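Local coordinates for Ice-binding protein (Flavobacteriaceae bacterium, PDB 5UYT) that binds ice and has antifreeze activity, probably by adsorbing to ice crystals and restraining their growth, at residues H28-V33 against V306-T311; L326-Q329 against V335-I338; V352-I355 against I359-N362. One frame throughout, in Å; residues are numbered along the deposited sequence.

Contact 1: residues H28-V33 against V306-T311; sequences HITGDV and VLTPHT
At the junction between the two right-handed beta-helices of this chain, T30, at the end of strand 28-30, faces V306 in strand 305-307 and T308 just beyond it. The direct touch is slight: methyl CG2 of T30 approaches methyl CG2 of T308 to 4.4 Å. Water does more of the joining. With chi1 at -56° the T30 hydroxyl points across the gap toward V306 O, beside the methyl contact; its OG1 gives its proton to water 2 at 2.6 Å, and the same water donates to V306 O at 2.8 Å. R200 NH1 also bonds T30 OG1, so this buried hydroxyl is used both as donor and as acceptor. Water 1 is bonded to V306 O at 2.7 Å and has only a weak link to I29 O.

Two solenoids thus meet here through end strands whose polar groups are met by water and by R200 and D47 of the N-terminal half, and threonine suits such a place by offering a methyl and a hydroxyl from one branched carbon. T308 does likewise, its OG1 bonding D47. H310 folds back toward T308, ND1 making a weak bond of 3.3 Å to T308 O, and ND1 also bonds Y312 OH. Beyond T30 the chain turns at G31, with phi at 131°, where a CB would press on the carbonyl oxygen of T30.

Contact 2: residues L326-Q329 against V335-I338; sequences LDAQ and VFVI
With chi1 at -58°, F336 sets its CG anti to its own carbonyl carbon and swings the ring under L326 CB; L326, with chi1 at -52°, sends CG and CD2 on toward I338. The two side chains run alongside one another, pointing opposite ways. L326 CB lies over one face of the phenyl ring, 3.9 Å from the F336 centroid, a CH-pi contact. At the ring's edge is main chain: D327 O and A328 N each stand 3.7 Å from F336 CZ, and A328 CB is 4.1 Å from that carbon. A small alanine lets the backbone come this close. Farther along, the L326 CD2 methyl reaches I338 CD1 at 4.3 Å. Losing the ring to an alanine here is likely to open a gap under L326 CB and leave the D327-A328 backbone without the ring edge that abuts it. The strand ends in an Asx turn, D327 OD1 accepting from Q329 N at 2.9 Å and also from N356 ND2. In this beta-helix coil the two segments belong to different faces with their apolar side chains meeting inside: strand 323-327 runs between strands 305-307 and 351-355, while strand 336-340 lies between 311-314 and 363-367, whose V363 and W365 continue the packing.

Contact 3: residues V352-I355 against I359-N362; sequences VELI and IAKN
The flat group met by L354 is the peptide joining I359 to A360, and the leucine comes over one of its faces: methyl CD1 stands 3.4 Å from A360 N and 3.7 Å from I359 C. A second flat group, the carboxamide of N362, is used within its own plane, where K361 NZ bonds a lone pair of N362 OD1 at 2.9 Å; chi3 of the lysine, at 82°, bends its chain round so that the ammonium group reaches this neighbour. The leucine gets to the peptide by being stretched out, its chi2 of 180° carrying CD1 far from the strand, and the same methyl touches A360 CB at 4.0 Å. Leucine fits because a long apolar branch can cover a peptide face without competing for its polar atoms; alanine fits because its single methyl sits beside CD1 and also packs on T419.

In the right-handed beta-helix, 351-355 is a parallel strand whose residues alternate between the interior and the outer surface. L354 lies beside L326 of the preceding coil and K380 of the next, and V352 rests on F379, whereas E353 and I355 sit on the other side of the strand, over K323 and over T325 with D327. The pair L326 and L354, like on like in neighbouring parallel strands, is a step of the ladder arrangement familiar in beta-solenoids. The chain then corners through a short 3-10 turn, closed by the bond from N362 N to I359 O at 3.0 Å. That turn leads into strand 363-367 on another face of the coil.

In the fold
Along the chain the contacts come in series, contact 1 closing before contact 2 opens and contact 2 before contact 3. The centres of contacts 1 and 2 lie about 10 Å apart. Contacts 2 and 3 have centres about 7 Å apart, and contacts 1 and 3 about 16 Å. All three reach the parallel sheet of strands 305-307, 323-327 and 351-355: L307 O probably bonds D327 N, and E353 O probably bonds L326 N. Another face is joined likewise, through H310 O with V337 N and N362 O with F336 N. Contacts 2 and 3 each lie within one coil, in coils stacked next to each other; contact 1 joins the two ice-binding-like domains, consistent with their being held in a fixed relation.

Contact 1: residues H28-V33 against V306-T311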
loop_
_atom_site.group_PDB
_atom_site.type_symbol
_atom_site.label_atom_id
_atom_site.label_comp_id
_atom_site.label_asym_id
_atom_site.label_seq_id
_atom_site.Cartn_x
_atom_site.Cartn_y
_atom_site.Cartn_z
ATOM N N HIS A 28 -2.821 -2.652 -9.607
ATOM C CA HIS A 28 -2.485 -2.041 -8.330
ATOM C C HIS A 28 -3.754 -2.068 -7.474
ATOM O O HIS A 28 -4.762 -1.418 -7.801
ATOM C CB HIS A 28 -1.981 -0.611 -8.546
ATOM C CG HIS A 28 -0.782 -0.522 -9.446
ATOM N ND1 HIS A 28 0.458 -0.982 -9.075
ATOM C CD2 HIS A 28 -0.647 -0.057 -10.711
ATOM C CE1 HIS A 28 1.318 -0.790 -10.058
ATOM N NE2 HIS A 28 0.669 -0.242 -11.073
ATOM N N ILE A 29 -3.734 -2.866 -6.416
ATOM C CA ILE A 29 -4.970 -3.125 -5.661
ATOM C C ILE A 29 -4.732 -2.846 -4.199
ATOM O O ILE A 29 -3.760 -3.352 -3.647
ATOM C CB ILE A 29 -5.428 -4.612 -5.740
ATOM C CG1 ILE A 29 -5.523 -5.124 -7.207
ATOM C CG2 ILE A 29 -6.721 -4.816 -4.938
ATOM C CD1 ILE A 29 -6.714 -4.627 -7.987
ATOM N N THR A 30 -5.632 -2.073 -3.585
ATOM C CA THR A 30 -5.632 -1.837 -2.142
ATOM C C THR A 30 -6.974 -2.277 -1.581
ATOM O O THR A 30 -7.993 -1.671 -1.874
ATOM C CB THR A 30 -5.399 -0.360 -1.786
ATOM O OG1 THR A 30 -4.174 0.062 -2.379
ATOM C CG2 THR A 30 -5.308 -0.191 -0.232
ATOM N N GLY A 31 -6.935 -3.295 -0.735
ATOM C CA GLY A 31 -8.132 -3.939 -0.199
ATOM C C GLY A 31 -7.976 -5.440 -0.378
ATOM O O GLY A 31 -7.169 -5.904 -1.221
ATOM N N ASP A 32 -8.779 -6.211 0.355
ATOM C CA ASP A 32 -8.774 -7.653 0.135
ATOM C C ASP A 32 -9.318 -7.989 -1.268
ATOM O O ASP A 32 -10.106 -7.221 -1.858
ATOM C CB ASP A 32 -9.558 -8.387 1.224
ATOM C CG ASP A 32 -8.887 -8.341 2.595
ATOM O OD1 ASP A 32 -7.771 -7.785 2.725
ATOM O OD2 ASP A 32 -9.501 -8.859 3.562
ATOM N N VAL A 33 -8.960 -9.182 -1.751
ATOM C CA VAL A 33 -9.430 -9.709 -3.038
ATOM C C VAL A 33 -9.925 -11.117 -2.763
ATOM O O VAL A 33 -9.224 -11.922 -2.145
ATOM C CB VAL A 33 -8.270 -9.776 -4.065
ATOM C CG1 VAL A 33 -8.700 -10.531 -5.338
ATOM C CG2 VAL A 33 -7.764 -8.369 -4.398
ATOM N N VAL A 306 1.825 0.488 -3.890
ATOM C CA VAL A 306 1.534 1.394 -2.783
ATOM C C VAL A 306 1.117 0.533 -1.593
ATOM O O VAL A 306 0.253 -0.368 -1.734
ATOM C CB VAL A 306 0.384 2.373 -3.149
ATOM C CG1 VAL A 306 0.088 3.345 -2.004
ATOM C CG2 VAL A 306 0.728 3.147 -4.416
ATOM N N LEU A 307 1.700 0.838 -0.428
ATOM C CA LEU A 307 1.397 0.160 0.824
ATOM C C LEU A 307 0.771 1.145 1.830
ATOM O O LEU A 307 0.852 2.372 1.653
ATOM C CB LEU A 307 2.673 -0.483 1.398
ATOM C CG LEU A 307 3.368 -1.520 0.477
ATOM C CD1 LEU A 307 4.619 -2.100 1.179
ATOM C CD2 LEU A 307 2.411 -2.642 0.041
ATOM N N THR A 308 0.116 0.579 2.853
ATOM C CA THR A 308 -0.584 1.327 3.903
ATOM C C THR A 308 -0.084 0.834 5.277
ATOM O O THR A 308 0.693 -0.143 5.346
ATOM C CB THR A 308 -2.117 1.160 3.755
ATOM O OG1 THR A 308 -2.445 -0.226 3.571
ATOM C CG2 THR A 308 -2.628 1.989 2.572
ATOM N N PRO A 309 -0.479 1.519 6.379
ATOM C CA PRO A 309 0.153 1.185 7.652
ATOM C C PRO A 309 -0.229 -0.224 8.149
ATOM O O PRO A 309 -1.400 -0.478 8.487
ATOM C CB PRO A 309 -0.384 2.266 8.618
ATOM C CG PRO A 309 -0.691 3.412 7.715
ATOM C CD PRO A 309 -1.277 2.755 6.489
ATOM N N HIS A 310 0.769 -1.119 8.144
ATOM C CA HIS A 310 0.605 -2.549 8.447
ATOM C C HIS A 310 2.000 -3.124 8.719
ATOM O O HIS A 310 3.010 -2.495 8.401
ATOM C CB HIS A 310 0.067 -3.332 7.230
ATOM C CG HIS A 310 -1.379 -3.082 6.906
ATOM N ND1 HIS A 310 -1.764 -2.316 5.825
ATOM C CD2 HIS A 310 -2.522 -3.512 7.491
ATOM C CE1 HIS A 310 -3.086 -2.284 5.754
ATOM N NE2 HIS A 310 -3.574 -2.990 6.763
ATOM N N THR A 311 2.016 -4.360 9.209
ATOM C CA THR A 311 3.188 -5.191 9.153
ATOM C C THR A 311 3.056 -6.107 7.922
ATOM O O THR A 311 2.124 -6.920 7.852
ATOM C CB THR A 311 3.288 -6.052 10.409
ATOM O OG1 THR A 311 3.391 -5.210 11.570
ATOM C CG2 THR A 311 4.533 -6.954 10.327
HETATM O O HOH W 1 -0.925 -1.388 -3.995
HETATM O O HOH W 2 -2.187 0.657 -0.806
#

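Contact 2: residues L326-Q329 against V335-I338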
loop_
_atom_site.group_PDB
_atom_site.type_symbol
_atom_site.label_atom_id
_atom_site.label_comp_id
_atom_site.label_asym_id
_atom_site.label_seq_id
_atom_site.Cartn_x
_atom_site.Cartn_y
_atom_site.Cartn_z
ATOM N N LEU A 326 4.749 4.467 0.435
ATOM C CA LEU A 326 4.131 4.217 1.739
ATOM C C LEU A 326 3.142 5.337 2.031
ATOM O O LEU A 326 3.513 6.497 2.100
ATOM C CB LEU A 326 5.224 4.082 2.826
ATOM C CG LEU A 326 6.297 3.044 2.414
ATOM C CD1 LEU A 326 7.389 3.076 3.489
ATOM C CD2 LEU A 326 5.699 1.619 2.286
ATOM N N ASP A 327 1.865 4.964 2.204
ATOM C CA ASP A 327 0.762 5.917 2.246
ATOM C C ASP A 327 0.185 5.839 3.651
ATOM O O ASP A 327 -0.447 4.830 4.020
ATOM C CB ASP A 327 -0.284 5.467 1.197
ATOM C CG ASP A 327 -1.563 6.287 1.205
ATOM O OD1 ASP A 327 -1.705 7.229 2.009
ATOM O OD2 ASP A 327 -2.470 5.941 0.372
ATOM N N ALA A 328 0.379 6.898 4.436
ATOM C CA ALA A 328 -0.134 6.945 5.807
ATOM C C ALA A 328 -1.604 7.331 5.919
ATOM O O ALA A 328 -2.141 7.344 7.013
ATOM C CB ALA A 328 0.735 7.867 6.680
ATOM N N GLN A 329 -2.239 7.651 4.780
ATOM C CA GLN A 329 -3.664 8.011 4.751
ATOM C C GLN A 329 -4.034 9.139 5.732
ATOM O O GLN A 329 -5.149 9.168 6.309
ATOM C CB GLN A 329 -4.549 6.760 4.935
ATOM C CG GLN A 329 -4.171 5.613 3.988
ATOM C CD GLN A 329 -5.138 4.407 4.011
ATOM O OE1 GLN A 329 -5.518 3.895 2.956
ATOM N NE2 GLN A 329 -5.485 3.927 5.186
ATOM N N VAL A 335 2.820 3.718 11.352
ATOM C CA VAL A 335 4.070 2.947 11.304
ATOM C C VAL A 335 3.918 1.872 10.200
ATOM O O VAL A 335 2.828 1.277 10.022
ATOM C CB VAL A 335 4.303 2.223 12.650
ATOM C CG1 VAL A 335 5.428 1.173 12.552
ATOM C CG2 VAL A 335 4.601 3.231 13.753
ATOM N N PHE A 336 5.014 1.621 9.497
ATOM C CA PHE A 336 5.062 0.600 8.465
ATOM C C PHE A 336 6.192 -0.335 8.824
ATOM O O PHE A 336 7.340 0.117 9.039
ATOM C CB PHE A 336 5.400 1.239 7.120
ATOM C CG PHE A 336 4.437 2.310 6.695
ATOM C CD1 PHE A 336 3.445 2.016 5.755
ATOM C CD2 PHE A 336 4.534 3.612 7.212
ATOM C CE1 PHE A 336 2.560 3.019 5.337
ATOM C CE2 PHE A 336 3.645 4.610 6.790
ATOM C CZ PHE A 336 2.668 4.313 5.863
ATOM N N VAL A 337 5.915 -1.633 8.880
ATOM C CA VAL A 337 6.996 -2.582 9.086
ATOM C C VAL A 337 7.018 -3.550 7.910
ATOM O O VAL A 337 5.992 -4.119 7.554
ATOM C CB VAL A 337 6.859 -3.340 10.424
ATOM C CG1 VAL A 337 7.862 -4.506 10.486
ATOM C CG2 VAL A 337 7.087 -2.384 11.621
ATOM N N ILE A 338 8.190 -3.727 7.301
ATOM C CA ILE A 338 8.326 -4.627 6.122
ATOM C C ILE A 338 9.323 -5.719 6.500
ATOM O O ILE A 338 10.512 -5.444 6.668
ATOM C CB ILE A 338 8.787 -3.833 4.868
ATOM C CG1 ILE A 338 7.683 -2.795 4.546
ATOM C CG2 ILE A 338 8.963 -4.780 3.660
ATOM C CD1 ILE A 338 8.052 -1.773 3.496
#

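Contact 3: residues V352-I355 against I359-N362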
loop_
_atom_site.group_PDB
_atom_site.type_symbol
_atom_site.label_atom_id
_atom_site.label_comp_id
_atom_site.label_asym_id
_atom_site.label_seq_id
_atom_site.Cartn_x
_atom_site.Cartn_y
_atom_site.Cartn_z
ATOM N N VAL A 352 11.957 4.668 -2.404
ATOM C CA VAL A 352 10.887 4.519 -1.413
ATOM C C VAL A 352 10.310 5.920 -1.284
ATOM O O VAL A 352 11.043 6.861 -0.948
ATOM C CB VAL A 352 11.451 4.036 -0.057
ATOM C CG1 VAL A 352 10.337 3.929 1.001
ATOM C CG2 VAL A 352 12.201 2.702 -0.242
ATOM N N GLU A 353 9.006 6.092 -1.558
ATOM C CA GLU A 353 8.400 7.399 -1.417
ATOM C C GLU A 353 7.317 7.374 -0.353
ATOM O O GLU A 353 6.742 6.322 -0.084
ATOM C CB GLU A 353 7.849 7.890 -2.775
ATOM C CG GLU A 353 8.967 7.945 -3.828
ATOM C CD GLU A 353 10.034 9.022 -3.611
ATOM O OE1 GLU A 353 9.796 9.971 -2.821
ATOM O OE2 GLU A 353 11.129 8.938 -4.277
ATOM N N LEU A 354 7.096 8.526 0.265
ATOM C CA LEU A 354 6.167 8.638 1.385
ATOM C C LEU A 354 5.093 9.644 1.004
ATOM O O LEU A 354 5.406 10.758 0.497
ATOM C CB LEU A 354 6.927 9.130 2.631
ATOM C CG LEU A 354 8.153 8.277 3.007
ATOM C CD1 LEU A 354 8.869 8.823 4.242
ATOM C CD2 LEU A 354 7.802 6.826 3.267
ATOM N N ILE A 355 3.833 9.275 1.228
ATOM C CA ILE A 355 2.723 10.177 0.928
ATOM C C ILE A 355 1.715 10.250 2.060
ATOM O O ILE A 355 1.671 9.376 2.927
ATOM C CB ILE A 355 1.974 9.846 -0.399
ATOM C CG1 ILE A 355 1.196 8.510 -0.306
ATOM C CG2 ILE A 355 2.946 9.833 -1.574
ATOM C CD1 ILE A 355 0.289 8.251 -1.510
ATOM N N ILE A 359 6.072 9.387 7.452
ATOM C CA ILE A 359 7.421 9.927 7.760
ATOM C C ILE A 359 8.458 8.801 7.941
ATOM O O ILE A 359 8.120 7.688 8.389
ATOM C CB ILE A 359 7.431 10.927 8.943
ATOM C CG1 ILE A 359 6.943 10.260 10.247
ATOM C CG2 ILE A 359 6.662 12.214 8.564
ATOM C CD1 ILE A 359 6.987 11.132 11.516
ATOM N N ALA A 360 9.690 9.061 7.512
ATOM C CA ALA A 360 10.682 7.992 7.437
ATOM C C ALA A 360 11.033 7.426 8.832
ATOM O O ALA A 360 11.466 6.292 8.931
ATOM C CB ALA A 360 11.947 8.518 6.767
ATOM N N LYS A 361 10.883 8.247 9.882
ATOM C CA LYS A 361 11.107 7.834 11.258
ATOM C C LYS A 361 10.260 6.598 11.629
ATOM O O LYS A 361 10.620 5.853 12.558
ATOM C CB LYS A 361 10.704 9.006 12.168
ATOM C CG LYS A 361 10.717 8.744 13.656
ATOM C CD LYS A 361 10.313 9.975 14.483
ATOM C CE LYS A 361 8.806 10.199 14.614
ATOM N NZ LYS A 361 7.925 9.177 15.295
ATOM N N ASN A 362 9.116 6.427 10.932
ATOM C CA ASN A 362 8.123 5.386 11.276
ATOM C C ASN A 362 8.097 4.229 10.279
ATOM O O ASN A 362 7.121 3.475 10.243
ATOM C CB ASN A 362 6.700 5.997 11.383
ATOM C CG ASN A 362 6.595 7.044 12.486
ATOM O OD1 ASN A 362 7.372 7.040 13.429
ATOM N ND2 ASN A 362 5.636 7.965 12.360
#